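Local coordinates for DNA polymerase III, beta subunit (Thermotoga maritima, PDB 1VPK), which probably tethers DNA polymerases and other proteins to DNA, as a ring-shaped head-to-tail homodimer, and so makes synthesis processive, at residues 139-143 with 144-148. Numbering follows the deposited sequence.
Sequences FEVDT and SLLEE
At D142 the chain turns from strand into helix, the two short axes standing 81° apart, and the first helical bonds run from L146 N to D142 O (3.1 Å) and from E147 N to T143 O (3.0 Å). D142 is the N-cap. Its CG lies anti to the backbone N (chi1 174°), which places the carboxylate beside its own carbonyl carbon, at the N-H groups of the first turn, where D142 OD1 accepts from L145 N at 3.0 Å. The donor meets OD1 on the anti side, 22° out of the carboxylate plane. A water donates to the same oxygen and accepts from S144 OG, its oxygen 2.8 Å from that hydroxyl, tying cap and first-turn hydroxyl together on the exposed side. D142 thus serves the helix start twice, through its carbonyl and its carboxylate. On the apolar side, V141 and L146 cross at about a right angle, V141 CG1 touching L146 CD2 at 3.8 Å; V141 CG2 reaches L145 CD2 more loosely, at 4.3 Å. T143, buried, hydrogen-bonds through OG1 to E222 O. Strand 137-142 is the outermost strand of its antiparallel sheet within this chain, hydrogen-bonded to strand 224-229, where V141 pairs with I225; helix 143-153 packs T143 and L146 against L217 of helix 207-218, the other helix of the central domain.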
loop_
_atom_site.group_PDB
_atom_site.type_symbol
_atom_site.label_atom_id
_atom_site.label_comp_id
_atom_site.label_asym_id
_atom_site.label_seq_id
_atom_site.Cartn_x
_atom_site.Cartn_y
_atom_site.Cartn_z
ATOM N N PHE A 139 -1.813 -27.866 27.299
ATOM C CA PHE A 139 -2.560 -26.818 27.995
ATOM C C PHE A 139 -3.578 -26.154 27.086
ATOM O O PHE A 139 -3.460 -26.189 25.870
ATOM C CB PHE A 139 -1.612 -25.781 28.620
ATOM C CG PHE A 139 -0.744 -25.086 27.619
ATOM C CD1 PHE A 139 0.467 -25.638 27.236
ATOM C CD2 PHE A 139 -1.144 -23.865 27.050
ATOM C CE1 PHE A 139 1.267 -25.008 26.284
ATOM C CE2 PHE A 139 -0.346 -23.227 26.083
ATOM C CZ PHE A 139 0.856 -23.801 25.709
ATOM N N GLU A 140 -4.610 -25.598 27.683
ATOM C CA GLU A 140 -5.544 -24.753 26.960
ATOM C C GLU A 140 -5.163 -23.288 27.180
ATOM O O GLU A 140 -4.693 -22.939 28.257
ATOM C CB GLU A 140 -6.980 -24.997 27.444
ATOM C CG GLU A 140 -7.645 -26.200 26.759
ATOM C CD GLU A 140 -9.168 -26.171 26.829
ATOM O OE1 GLU A 140 -9.749 -25.752 27.867
ATOM O OE2 GLU A 140 -9.795 -26.601 25.839
ATOM N N VAL A 141 -5.346 -22.441 26.162
ATOM C CA VAL A 141 -5.211 -20.993 26.386
ATOM C C VAL A 141 -6.313 -20.194 25.685
ATOM O O VAL A 141 -6.813 -20.584 24.624
ATOM C CB VAL A 141 -3.750 -20.479 26.041
ATOM C CG1 VAL A 141 -3.386 -20.789 24.673
ATOM C CG2 VAL A 141 -3.596 -18.972 26.334
ATOM N N ASP A 142 -6.709 -19.088 26.314
ATOM C CA ASP A 142 -7.695 -18.164 25.740
ATOM C C ASP A 142 -7.143 -17.706 24.359
ATOM O O ASP A 142 -5.993 -17.357 24.208
ATOM C CB ASP A 142 -7.983 -17.023 26.761
ATOM C CG ASP A 142 -8.896 -15.915 26.210
ATOM O OD1 ASP A 142 -8.497 -15.229 25.233
ATOM O OD2 ASP A 142 -10.012 -15.725 26.776
ATOM N N THR A 143 -7.974 -17.819 23.330
ATOM C CA THR A 143 -7.564 -17.575 21.970
ATOM C C THR A 143 -7.062 -16.153 21.771
ATOM O O THR A 143 -5.981 -15.955 21.234
ATOM C CB THR A 143 -8.750 -17.857 21.052
ATOM O OG1 THR A 143 -9.269 -19.149 21.389
ATOM C CG2 THR A 143 -8.351 -17.851 19.636
ATOM N N SER A 144 -7.851 -15.186 22.241
ATOM C CA SER A 144 -7.545 -13.756 22.150
ATOM C C SER A 144 -6.258 -13.399 22.906
ATOM O O SER A 144 -5.473 -12.588 22.449
ATOM C CB SER A 144 -8.698 -12.931 22.747
ATOM O OG SER A 144 -9.964 -13.481 22.376
ATOM N N LEU A 145 -6.059 -13.997 24.073
ATOM C CA LEU A 145 -4.837 -13.766 24.842
ATOM C C LEU A 145 -3.600 -14.218 24.087
ATOM O O LEU A 145 -2.599 -13.522 24.018
ATOM C CB LEU A 145 -4.903 -14.552 26.148
ATOM C CG LEU A 145 -3.798 -14.264 27.169
ATOM C CD1 LEU A 145 -3.921 -12.824 27.627
ATOM C CD2 LEU A 145 -3.969 -15.183 28.362
ATOM N N LEU A 146 -3.649 -15.426 23.556
ATOM C CA LEU A 146 -2.495 -15.953 22.827
ATOM C C LEU A 146 -2.231 -15.141 21.552
ATOM O O LEU A 146 -1.096 -14.865 21.235
ATOM C CB LEU A 146 -2.689 -17.417 22.501
ATOM C CG LEU A 146 -1.500 -18.083 21.790
ATOM C CD1 LEU A 146 -0.251 -18.062 22.650
ATOM C CD2 LEU A 146 -1.891 -19.520 21.383
ATOM N N GLU A 147 -3.289 -14.734 20.855
ATOM C CA GLU A 147 -3.152 -13.868 19.678
ATOM C C GLU A 147 -2.385 -12.609 19.988
ATOM O O GLU A 147 -1.452 -12.254 19.285
ATOM C CB GLU A 147 -4.519 -13.459 19.114
ATOM C CG GLU A 147 -4.427 -12.857 17.708
ATOM C CD GLU A 147 -4.321 -11.310 17.657
ATOM O OE1 GLU A 147 -4.656 -10.610 18.648
ATOM O OE2 GLU A 147 -3.931 -10.769 16.583
ATOM N N GLU A 148 -2.816 -11.934 21.056
ATOM C CA GLU A 148 -2.168 -10.725 21.571
ATOM C C GLU A 148 -0.699 -10.927 21.938
ATOM O O GLU A 148 0.165 -10.125 21.562
ATOM C CB GLU A 148 -2.978 -10.189 22.764
ATOM C CG GLU A 148 -2.300 -9.123 23.604
ATOM C CD GLU A 148 -3.245 -8.552 24.708
ATOM O OE1 GLU A 148 -4.248 -9.242 25.059
ATOM O OE2 GLU A 148 -2.983 -7.417 25.199
HETATM O O HOH W 1 -10.786 -15.924 23.336
#